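Local coordinates for protein PA0821 (Pseudomonas aeruginosa, PDB 7DRG) that probably serves as the immunity protein that neutralises a putative VRR-NUC nuclease effector of a type VI secretion system, at residues B[42-47]-B[173-178]; B[60-65]-B[125-130]; B[222-227]-B[300-305]; B[234-239]-B[268-273]. All blocks are in the same frame, centred on the assembly; numbering follows the deposited sequence.

Interaction 1 of 4, residues B[42-47]-B[173-178]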
# COMPACT_ATOMS: atom_id res chain seq x y z
N GLY B 42 -18.55 11.45 8.84
CA GLY B 42 -18.45 12.03 10.18
C GLY B 42 -18.80 10.98 11.22
O GLY B 42 -19.69 10.16 11.01
N THR B 43 -18.08 11.02 12.34
CA THR B 43 -18.23 10.07 13.43
C THR B 43 -18.37 10.84 14.74
O THR B 43 -17.52 11.67 15.06
CB THR B 43 -17.01 9.15 13.50
OG1 THR B 43 -16.85 8.46 12.26
CG2 THR B 43 -17.14 8.16 14.64
N LEU B 44 -19.45 10.57 15.48
CA LEU B 44 -19.73 11.26 16.73
C LEU B 44 -19.95 10.21 17.82
O LEU B 44 -20.81 9.34 17.67
CB LEU B 44 -20.96 12.16 16.60
CG LEU B 44 -20.88 13.31 15.60
CD1 LEU B 44 -22.21 14.03 15.51
CD2 LEU B 44 -19.79 14.27 15.99
N TYR B 45 -19.17 10.30 18.89
CA TYR B 45 -19.34 9.44 20.06
C TYR B 45 -20.11 10.22 21.12
O TYR B 45 -19.66 11.29 21.53
CB TYR B 45 -17.99 9.00 20.61
CG TYR B 45 -17.06 8.25 19.66
CD1 TYR B 45 -16.28 8.93 18.73
CD2 TYR B 45 -16.93 6.86 19.74
CE1 TYR B 45 -15.41 8.26 17.88
CE2 TYR B 45 -16.07 6.18 18.90
CZ TYR B 45 -15.31 6.88 17.98
OH TYR B 45 -14.45 6.19 17.15
N PHE B 46 -21.25 9.69 21.57
CA PHE B 46 -22.14 10.45 22.44
C PHE B 46 -22.78 9.53 23.47
O PHE B 46 -22.76 8.31 23.33
CB PHE B 46 -23.23 11.18 21.63
CG PHE B 46 -24.21 10.25 20.97
CD1 PHE B 46 -23.90 9.62 19.77
CD2 PHE B 46 -25.45 10.00 21.54
CE1 PHE B 46 -24.80 8.75 19.17
CE2 PHE B 46 -26.36 9.14 20.93
CZ PHE B 46 -26.02 8.52 19.74
N LYS B 47 -23.38 10.13 24.49
CA LYS B 47 -23.99 9.35 25.56
C LYS B 47 -25.49 9.57 25.63
O LYS B 47 -26.06 10.42 24.94
CB LYS B 47 -23.33 9.66 26.91
CG LYS B 47 -21.85 9.27 26.93
CD LYS B 47 -21.24 9.35 28.32
CE LYS B 47 -19.77 9.01 28.29
NZ LYS B 47 -19.18 8.99 29.66
N LEU B 173 -26.50 16.44 20.01
CA LEU B 173 -26.11 15.23 20.71
C LEU B 173 -25.09 15.48 21.81
O LEU B 173 -24.84 14.57 22.62
CB LEU B 173 -25.54 14.20 19.72
CG LEU B 173 -26.52 13.76 18.62
CD1 LEU B 173 -25.83 12.84 17.62
CD2 LEU B 173 -27.73 13.06 19.24
N GLU B 174 -24.50 16.68 21.86
CA GLU B 174 -23.44 17.05 22.79
C GLU B 174 -22.42 15.91 22.94
O GLU B 174 -22.26 15.35 24.03
CB GLU B 174 -24.01 17.47 24.14
CG GLU B 174 -25.01 18.62 24.00
CD GLU B 174 -25.09 19.51 25.23
OE1 GLU B 174 -25.35 18.98 26.33
OE2 GLU B 174 -24.90 20.74 25.08
N PRO B 175 -21.72 15.56 21.87
CA PRO B 175 -20.87 14.36 21.88
C PRO B 175 -19.64 14.54 22.77
O PRO B 175 -19.23 15.65 23.11
CB PRO B 175 -20.45 14.20 20.41
CG PRO B 175 -21.38 15.10 19.63
CD PRO B 175 -21.70 16.22 20.56
N GLU B 176 -19.05 13.40 23.12
CA GLU B 176 -17.80 13.42 23.87
C GLU B 176 -16.62 13.76 22.97
O GLU B 176 -15.69 14.46 23.40
CB GLU B 176 -17.57 12.06 24.53
CG GLU B 176 -18.79 11.51 25.27
CD GLU B 176 -19.08 12.24 26.56
OE1 GLU B 176 -18.15 12.32 27.40
OE2 GLU B 176 -20.22 12.73 26.72
N GLN B 177 -16.63 13.27 21.74
CA GLN B 177 -15.53 13.41 20.81
C GLN B 177 -16.02 13.01 19.44
O GLN B 177 -17.08 12.39 19.29
CB GLN B 177 -14.33 12.54 21.22
CG GLN B 177 -14.67 11.07 21.32
CD GLN B 177 -13.48 10.21 21.71
OE1 GLN B 177 -12.47 10.20 21.01
NE2 GLN B 177 -13.60 9.49 22.82
N GLY B 178 -15.25 13.36 18.42
CA GLY B 178 -15.67 13.07 17.07
C GLY B 178 -14.71 13.64 16.06
O GLY B 178 -13.77 14.37 16.40
O HOH W 1 -22.31 12.74 25.00
O HOH W 2 -26.17 13.13 24.53
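An antiparallel pairing of Tyr45 with Gln177 and Leu44 with Gly178 joins strand 34-46 to strand 177-180, just where the chain leaves helix 161-173 and turns into the sheet. Tyr45 and Gln177 form the hydrogen-bonded pair: Tyr45 N donates to Gln177 O (3.0 Å, 169°), while the bond to Tyr45 O comes from Glu176 N at 2.7 Å. Next to it, Leu44 and Gly178 form a non-hydrogen-bonded pair; with no side chain on Gly178, its CA comes within 3.1 Å of Thr43 O.

Gln177 CG stands between its backbone N and carbonyl carbon (chi1 58°), which sets it 3.7 Å from Tyr45 CD1, and Gln177 O lies in the plane of the Tyr45 ring at its edge. The amide beyond lies toward Tyr302, and Tyr45 OH bonds Tyr179 OH. On the other face, Leu44 CD2 meets Pro175 CG at 4.1 Å. Phe46 CB packs on both Leu173 CB and Pro175 CB, and Leu173 CD1 lies over one face of the Phe46 ring.

The extended Lys47 chain crosses Glu176 at about a right angle, Lys47 CE 3.7 Å from Glu176 CD. Lys47 NZ is 4.2 Å from Glu176 OE1, beyond a salt bridge, and pairs with Asp142 instead. One water links Lys47 N, Glu174 O and Glu176 OE2; a second water donates to Lys47 O and Leu173 O. This is a helix-to-strand connection docked on an inner sheet strand, which also pairs with strand 144-151.

Interaction 2 of 4, residues B[60-65]-B[125-130]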
# COMPACT_ATOMS: atom_id res chain seq x y z
N GLN B 60 -34.25 13.83 14.59
CA GLN B 60 -34.11 15.11 13.91
C GLN B 60 -32.85 15.14 13.06
O GLN B 60 -32.86 15.69 11.94
CB GLN B 60 -34.12 16.25 14.93
CG GLN B 60 -33.87 17.65 14.35
CD GLN B 60 -34.96 18.16 13.41
OE1 GLN B 60 -36.13 17.78 13.51
NE2 GLN B 60 -34.57 19.05 12.51
N CYS B 61 -31.76 14.53 13.54
CA CYS B 61 -30.57 14.37 12.71
C CYS B 61 -30.90 13.62 11.42
O CYS B 61 -30.48 14.02 10.33
CB CYS B 61 -29.47 13.62 13.47
SG CYS B 61 -28.75 14.48 14.87
N PHE B 62 -31.65 12.52 11.54
CA PHE B 62 -31.97 11.75 10.34
C PHE B 62 -32.87 12.54 9.40
O PHE B 62 -32.70 12.45 8.17
CB PHE B 62 -32.62 10.41 10.71
CG PHE B 62 -32.84 9.52 9.52
CD1 PHE B 62 -31.75 9.06 8.79
CD2 PHE B 62 -34.11 9.15 9.13
CE1 PHE B 62 -31.93 8.25 7.68
CE2 PHE B 62 -34.29 8.32 8.02
CZ PHE B 62 -33.20 7.87 7.31
N ASP B 63 -33.82 13.32 9.93
CA ASP B 63 -34.65 14.15 9.06
C ASP B 63 -33.79 15.09 8.22
O ASP B 63 -34.00 15.24 7.01
CB ASP B 63 -35.64 14.97 9.88
CG ASP B 63 -36.80 14.15 10.44
OD1 ASP B 63 -37.05 13.03 9.94
OD2 ASP B 63 -37.47 14.66 11.36
N GLU B 64 -32.81 15.73 8.86
CA GLU B 64 -31.88 16.63 8.17
C GLU B 64 -31.09 15.89 7.10
O GLU B 64 -30.90 16.40 5.98
CB GLU B 64 -30.92 17.24 9.18
CG GLU B 64 -31.30 18.56 9.72
CD GLU B 64 -30.10 19.24 10.35
OE1 GLU B 64 -29.78 18.90 11.51
OE2 GLU B 64 -29.47 20.08 9.68
N PHE B 65 -30.58 14.71 7.44
CA PHE B 65 -29.78 13.93 6.51
C PHE B 65 -30.64 13.42 5.36
O PHE B 65 -30.22 13.46 4.19
CB PHE B 65 -29.12 12.78 7.26
CG PHE B 65 -28.38 11.81 6.38
CD1 PHE B 65 -27.10 12.11 5.95
CD2 PHE B 65 -28.96 10.61 6.01
CE1 PHE B 65 -26.41 11.21 5.15
CE2 PHE B 65 -28.26 9.70 5.22
CZ PHE B 65 -26.99 10.02 4.79
N TRP B 125 -23.44 7.08 0.70
CA TRP B 125 -24.37 7.69 1.63
C TRP B 125 -24.58 6.73 2.80
O TRP B 125 -24.83 5.54 2.58
CB TRP B 125 -25.72 7.98 0.98
CG TRP B 125 -25.72 8.99 -0.14
CD1 TRP B 125 -25.58 8.73 -1.47
CD2 TRP B 125 -25.93 10.40 -0.02
NE1 TRP B 125 -25.66 9.91 -2.19
CE2 TRP B 125 -25.88 10.94 -1.32
CE3 TRP B 125 -26.14 11.26 1.06
CZ2 TRP B 125 -26.03 12.31 -1.57
CZ3 TRP B 125 -26.30 12.62 0.81
CH2 TRP B 125 -26.24 13.13 -0.50
N LEU B 126 -24.47 7.24 4.02
CA LEU B 126 -24.55 6.41 5.21
C LEU B 126 -25.19 7.19 6.35
O LEU B 126 -24.90 8.38 6.52
CB LEU B 126 -23.16 5.93 5.64
CG LEU B 126 -23.07 5.22 7.00
CD1 LEU B 126 -23.53 3.79 6.84
CD2 LEU B 126 -21.66 5.30 7.57
N PHE B 127 -26.04 6.53 7.12
CA PHE B 127 -26.49 7.07 8.41
C PHE B 127 -26.60 5.87 9.34
O PHE B 127 -27.47 5.02 9.13
CB PHE B 127 -27.82 7.81 8.28
CG PHE B 127 -28.21 8.59 9.50
CD1 PHE B 127 -28.96 8.00 10.51
CD2 PHE B 127 -27.87 9.93 9.63
CE1 PHE B 127 -29.35 8.72 11.63
CE2 PHE B 127 -28.27 10.66 10.76
CZ PHE B 127 -28.99 10.06 11.75
N ASP B 128 -25.74 5.81 10.35
CA ASP B 128 -25.57 4.60 11.16
C ASP B 128 -25.65 4.97 12.63
O ASP B 128 -24.79 5.70 13.13
CB ASP B 128 -24.22 3.95 10.82
CG ASP B 128 -24.01 2.61 11.51
OD1 ASP B 128 -24.79 2.22 12.40
OD2 ASP B 128 -23.03 1.93 11.12
N ILE B 129 -26.66 4.45 13.34
CA ILE B 129 -26.81 4.66 14.77
C ILE B 129 -26.47 3.36 15.49
O ILE B 129 -27.01 2.30 15.15
CB ILE B 129 -28.24 5.09 15.15
CG1 ILE B 129 -28.59 6.42 14.50
CG2 ILE B 129 -28.37 5.18 16.67
CD1 ILE B 129 -30.09 6.71 14.56
N TYR B 130 -25.60 3.45 16.49
CA TYR B 130 -25.27 2.33 17.36
C TYR B 130 -25.45 2.82 18.79
O TYR B 130 -24.62 3.57 19.30
CB TYR B 130 -23.86 1.83 17.08
CG TYR B 130 -23.39 0.71 17.97
CD1 TYR B 130 -23.65 -0.61 17.65
CD2 TYR B 130 -22.65 0.97 19.11
CE1 TYR B 130 -23.21 -1.64 18.46
CE2 TYR B 130 -22.20 -0.04 19.92
CZ TYR B 130 -22.49 -1.35 19.59
OH TYR B 130 -22.05 -2.38 20.39
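Trp125 meets helix 52-69 with the six-membered part of its indole: Trp125 CE3 lies 4.0 Å from Phe65 CZ, which sits at the indole edge, near its plane. The indole also stacks with His72 and pairs edge-to-face with Tyr154. At Leu126 the contact passes to the backbone. Leu126 O comes within 3.2 Å of Phe65 CZ, whereas the side chain starts away from the helix and touches Cys112 and Ser149.

Phe127 carries most of the contact. It points toward the helix, with CG anti to the backbone N (chi1 -170°). Phe62 CD1 lies over one face of the Phe127 ring, displaced towards the rim and 3.4 Å from Phe127 CD1; the planes are 58° apart, an oblique meeting. Phe62 CB also makes an off-centre CH-pi contact with the same ring, 4.2 Å from its centroid. Cys61 CB sits in the ring plane at the edge, 4.0 Å from Phe127 CZ. Phe65 and Phe127 slide past each other in opposite directions, planes at 35°: Phe65 CE2 is 3.6 Å from Phe127 CB, and Phe127 CD2 lies over a face of Phe65.

Phe62, Phe65 and Phe127 thus make a buried aromatic cluster, continued by Tyr113 stacked on Phe62. With no hydrogen bond between the two segments, it is dispersion and ring shape that hold them; the Leu126 carbonyl close to Phe65 CZ may add a weak electrostatic pull.

Interaction 3 of 4, residues B[222-227]-B[300-305]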
# COMPACT_ATOMS: atom_id res chain seq x y z
N PHE B 222 -10.58 2.88 25.36
CA PHE B 222 -11.26 4.17 25.08
C PHE B 222 -11.64 4.92 26.37
O PHE B 222 -12.07 6.05 26.26
CB PHE B 222 -12.46 3.93 24.17
CG PHE B 222 -12.44 4.63 22.84
CD1 PHE B 222 -11.41 4.42 21.94
CD2 PHE B 222 -13.45 5.49 22.48
CE1 PHE B 222 -11.40 5.06 20.72
CE2 PHE B 222 -13.43 6.14 21.26
CZ PHE B 222 -12.40 5.92 20.38
N LYS B 223 -11.44 4.32 27.53
CA LYS B 223 -11.84 4.97 28.78
C LYS B 223 -11.16 6.31 29.03
O LYS B 223 -11.84 7.23 29.53
CB LYS B 223 -11.57 4.01 29.96
CG LYS B 223 -12.22 2.62 29.87
CD LYS B 223 -13.54 2.51 30.63
CE LYS B 223 -13.87 1.05 30.95
NZ LYS B 223 -14.27 0.26 29.75
N PRO B 224 -9.86 6.50 28.76
CA PRO B 224 -9.25 7.81 29.03
C PRO B 224 -9.95 8.95 28.30
O PRO B 224 -10.57 8.77 27.25
CB PRO B 224 -7.81 7.64 28.53
CG PRO B 224 -7.53 6.20 28.70
CD PRO B 224 -8.83 5.52 28.36
N THR B 225 -9.85 10.15 28.88
CA THR B 225 -10.47 11.35 28.32
C THR B 225 -9.55 11.90 27.23
O THR B 225 -8.82 12.87 27.40
CB THR B 225 -10.72 12.38 29.42
OG1 THR B 225 -11.46 11.76 30.48
CG2 THR B 225 -11.50 13.56 28.88
N ARG B 226 -9.59 11.22 26.08
CA ARG B 226 -8.64 11.45 25.00
C ARG B 226 -9.37 11.33 23.67
O ARG B 226 -10.57 11.05 23.62
CB ARG B 226 -7.46 10.48 25.10
CG ARG B 226 -6.65 10.69 26.37
CD ARG B 226 -5.31 10.00 26.34
NE ARG B 226 -4.47 10.55 27.40
CZ ARG B 226 -3.14 10.60 27.34
NH1 ARG B 226 -2.51 10.13 26.28
NH2 ARG B 226 -2.46 11.12 28.35
N ILE B 227 -8.65 11.56 22.56
CA ILE B 227 -9.22 11.47 21.23
C ILE B 227 -8.42 10.50 20.37
O ILE B 227 -7.22 10.28 20.58
CB ILE B 227 -9.31 12.83 20.51
CG1 ILE B 227 -7.92 13.45 20.33
CG2 ILE B 227 -10.25 13.77 21.26
CD1 ILE B 227 -7.93 14.70 19.49
N ILE B 300 -3.60 15.08 24.04
CA ILE B 300 -4.83 14.43 24.47
C ILE B 300 -5.22 13.28 23.53
O ILE B 300 -6.38 12.90 23.47
CB ILE B 300 -5.99 15.44 24.62
CG1 ILE B 300 -6.34 16.11 23.29
CG2 ILE B 300 -5.66 16.46 25.69
CD1 ILE B 300 -7.74 16.72 23.25
N ARG B 301 -4.26 12.73 22.80
CA ARG B 301 -4.53 11.59 21.92
C ARG B 301 -4.36 10.29 22.69
O ARG B 301 -3.49 10.17 23.55
CB ARG B 301 -3.59 11.62 20.72
CG ARG B 301 -3.96 10.65 19.60
CD ARG B 301 -3.01 10.82 18.43
NE ARG B 301 -1.65 10.39 18.75
CZ ARG B 301 -0.55 10.98 18.30
NH1 ARG B 301 -0.65 12.05 17.52
NH2 ARG B 301 0.64 10.52 18.64
N TYR B 302 -5.21 9.31 22.38
CA TYR B 302 -5.04 7.98 22.96
C TYR B 302 -3.66 7.44 22.63
O TYR B 302 -3.18 7.57 21.50
CB TYR B 302 -6.11 7.01 22.44
CG TYR B 302 -7.52 7.25 22.94
CD1 TYR B 302 -7.88 6.95 24.24
CD2 TYR B 302 -8.50 7.75 22.09
CE1 TYR B 302 -9.17 7.16 24.70
CE2 TYR B 302 -9.79 7.96 22.53
CZ TYR B 302 -10.12 7.66 23.84
OH TYR B 302 -11.42 7.87 24.27
N GLU B 303 -3.01 6.83 23.63
CA GLU B 303 -1.73 6.18 23.37
C GLU B 303 -1.92 4.90 22.58
O GLU B 303 -1.05 4.51 21.79
CB GLU B 303 -1.02 5.90 24.69
CG GLU B 303 -0.92 7.11 25.60
CD GLU B 303 -0.15 6.82 26.88
OE1 GLU B 303 -0.74 6.97 27.97
OE2 GLU B 303 1.04 6.46 26.78
N THR B 304 -3.04 4.22 22.79
CA THR B 304 -3.42 3.04 22.04
C THR B 304 -4.94 2.94 22.05
O THR B 304 -5.59 3.38 23.01
CB THR B 304 -2.80 1.77 22.62
OG1 THR B 304 -3.22 0.63 21.87
CG2 THR B 304 -3.21 1.60 24.08
N ILE B 305 -5.51 2.40 20.98
CA ILE B 305 -6.93 2.07 20.93
C ILE B 305 -7.16 0.60 20.66
O ILE B 305 -8.28 0.19 20.33
CB ILE B 305 -7.69 2.95 19.91
CG1 ILE B 305 -7.12 2.77 18.50
CG2 ILE B 305 -7.66 4.42 20.32
CD1 ILE B 305 -7.88 3.57 17.45
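Tyr302 lies with its ring between Phe222 and Arg226. Phe222 makes an offset stack on one face, centroids 4.6 Å apart and planes at 20°. Over the opposite face Arg226 CB makes a CH-pi contact, 3.7 Å from the ring centroid. Pro224 CD also approaches Tyr302 CE1. The hydroxyl donates to Phe222 O (Tyr302 OH to Phe222 O 2.8 Å), tilted from the carbonyl plane, and also bonds Gln177 NE2, so the buried oxygen is held by two partners. Ile305 CG2 completes the apolar group at the edge of the Phe222 ring, 3.8 Å from Phe222 CE1.

The backbones fix this packing through a single bridge between Ile227 and Arg301. Ile227 N donates to Ile300 O at 2.8 Å, and Tyr302 N to Ile227 O at 2.9 Å, nearly straight (165°). The Arg226 chain, extended from CG to NE, brings Arg226 NH1 to 2.9 Å from Arg301 O, which lies 26° out of the guanidinium plane. Glu303 OE1 is a long 4.0 Å from Arg226 NH1, well out of that plane, so only charge attraction is likely. An inverse gamma turn centred on Thr225 leads the chain into Arg226.

Further out, Arg301 forms a salt bridge with Asp332, and Arg226 O accepts a bond from Arg240. The two loops pack on the sheet where Ile227 and Ile300 touch Leu236 of strand 233-237, Ile300 touches Leu243 of helix 238-243, and Phe222 meets Tyr45 of strand 34-46.

Interaction 4 of 4, residues B[234-239]-B[268-273]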
# COMPACT_ATOMS: atom_id res chain seq x y z
N THR B 234 -12.74 18.18 13.69
CA THR B 234 -12.38 17.54 14.94
C THR B 234 -13.27 18.10 16.03
O THR B 234 -13.35 19.32 16.19
CB THR B 234 -10.91 17.78 15.27
OG1 THR B 234 -10.11 17.40 14.14
CG2 THR B 234 -10.49 16.93 16.47
N LEU B 235 -13.93 17.22 16.79
CA LEU B 235 -14.86 17.64 17.84
C LEU B 235 -14.27 17.32 19.21
O LEU B 235 -13.89 16.18 19.48
CB LEU B 235 -16.22 16.95 17.68
CG LEU B 235 -17.32 17.40 18.66
CD1 LEU B 235 -18.66 17.25 18.02
CD2 LEU B 235 -17.29 16.58 19.94
N LEU B 236 -14.22 18.33 20.08
CA LEU B 236 -13.80 18.17 21.46
C LEU B 236 -14.92 18.64 22.37
O LEU B 236 -15.42 19.76 22.20
CB LEU B 236 -12.55 19.00 21.77
CG LEU B 236 -11.35 18.89 20.83
CD1 LEU B 236 -10.26 19.83 21.31
CD2 LEU B 236 -10.83 17.46 20.75
N ASN B 237 -15.32 17.81 23.33
CA ASN B 237 -16.22 18.33 24.35
C ASN B 237 -15.44 19.26 25.28
O ASN B 237 -14.22 19.39 25.20
CB ASN B 237 -16.91 17.19 25.11
CG ASN B 237 -15.97 16.37 25.98
OD1 ASN B 237 -14.74 16.43 25.84
ND2 ASN B 237 -16.55 15.57 26.87
N ASN B 238 -16.17 19.96 26.16
CA ASN B 238 -15.51 20.97 26.98
C ASN B 238 -14.41 20.37 27.85
O ASN B 238 -13.38 21.02 28.07
CB ASN B 238 -16.52 21.72 27.83
CG ASN B 238 -17.21 22.84 27.06
OD1 ASN B 238 -16.70 23.32 26.05
ND2 ASN B 238 -18.36 23.28 27.56
N GLU B 239 -14.57 19.14 28.32
CA GLU B 239 -13.52 18.54 29.14
C GLU B 239 -12.25 18.30 28.33
O GLU B 239 -11.15 18.61 28.79
CB GLU B 239 -14.00 17.25 29.79
CG GLU B 239 -12.88 16.59 30.59
CD GLU B 239 -13.36 15.52 31.54
OE1 GLU B 239 -14.44 14.94 31.30
OE2 GLU B 239 -12.64 15.26 32.53
N VAL B 268 -16.47 22.27 21.04
CA VAL B 268 -16.09 23.00 19.84
C VAL B 268 -15.80 22.01 18.72
O VAL B 268 -15.33 20.89 18.96
CB VAL B 268 -14.87 23.92 20.10
CG1 VAL B 268 -13.63 23.10 20.44
CG2 VAL B 268 -14.62 24.85 18.92
N VAL B 269 -16.13 22.40 17.49
CA VAL B 269 -15.68 21.72 16.29
C VAL B 269 -14.62 22.58 15.63
O VAL B 269 -14.82 23.78 15.41
CB VAL B 269 -16.83 21.42 15.31
CG1 VAL B 269 -16.26 20.84 14.00
CG2 VAL B 269 -17.81 20.46 15.92
N ILE B 270 -13.48 21.97 15.32
CA ILE B 270 -12.38 22.64 14.63
C ILE B 270 -12.40 22.19 13.18
O ILE B 270 -12.47 20.99 12.90
CB ILE B 270 -11.03 22.30 15.29
CG1 ILE B 270 -11.07 22.63 16.78
CG2 ILE B 270 -9.88 23.03 14.58
CD1 ILE B 270 -9.84 22.19 17.54
N GLN B 271 -12.35 23.15 12.26
CA GLN B 271 -12.25 22.86 10.83
C GLN B 271 -10.82 23.13 10.40
O GLN B 271 -10.33 24.25 10.52
CB GLN B 271 -13.23 23.73 10.03
CG GLN B 271 -13.06 23.59 8.51
CD GLN B 271 -14.02 24.47 7.72
OE1 GLN B 271 -15.02 24.96 8.26
NE2 GLN B 271 -13.74 24.66 6.44
N ALA B 272 -10.14 22.09 9.91
CA ALA B 272 -8.73 22.19 9.53
C ALA B 272 -8.64 22.28 8.02
O ALA B 272 -8.48 21.28 7.33
CB ALA B 272 -7.95 20.99 10.06
N GLY B 273 -8.68 23.51 7.49
CA GLY B 273 -8.49 23.72 6.07
C GLY B 273 -9.79 23.94 5.32
O GLY B 273 -10.89 23.74 5.82
O HOH W 3 -10.11 19.58 12.40
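Leu235 turns its CG anti to the backbone N (chi1 -175°), and Val269 does the same with CG1 (chi1 174°), leaving CG2 beside its own N. A chi2 of 151° then carries Leu235 CD1 to 3.9 Å from Val269 CG2, the side chains crossing obliquely on the sheet face covered by helix 161-173. The two residues form a non-hydrogen-bonded antiparallel pair, flanked by two hydrogen-bonded ones. Thr234 N donates to Ile270 O (2.9 Å) and Ile270 N to Thr234 O (2.8 Å); Leu236 and Val268 exchange two bonds of 3.0 Å, N to O in both directions. Between them Val269 CA approaches Thr234 O at 3.3 Å in a CA-H...O contact.

On the other face, Leu236 CB packs against Val268 CG1 and Leu236 CD1 reaches Ile270 CD1 at 4.5 Å, while Leu293 and Leu297 of helix 288-297 touch this side. A water hydrogen-bonds Thr234 OG1 and donates to Ile270 O (2.8 Å). Just beyond the pairing Asn237 is the N-cap of helix 238-243, its OD1 taking Arg240 N.

The paired N-H and C=O groups satisfy one another, and the largely apolar side chains on the two faces pack against helices 161-173 and 288-297.

In the fold
Interactions 1, 2 and 4 are buried, whereas interaction 3 is partly buried and has Pro224 and Glu303 exposed at its margin. Interactions 1 and 4 are both strand pairings and adjoin directly: Gly178 O bonds Leu235 N, so strand 177-180 links strand 34-46 to strand 233-237. Interaction 2, its centre about 13 Å from that of interaction 1, instead lays the helix that follows strand 34-46 on the sheet mainly through aromatic rings, with no hydrogen bond across. Interaction 3 joins two irregular loops by mixed chemistry: backbone bonds, a ring stack and a guanidinium contact. It touches interaction 1 through Gln177 and Tyr45, and interaction 4 through Leu236, but stays about 11 Å from interaction 2 at the nearest atoms.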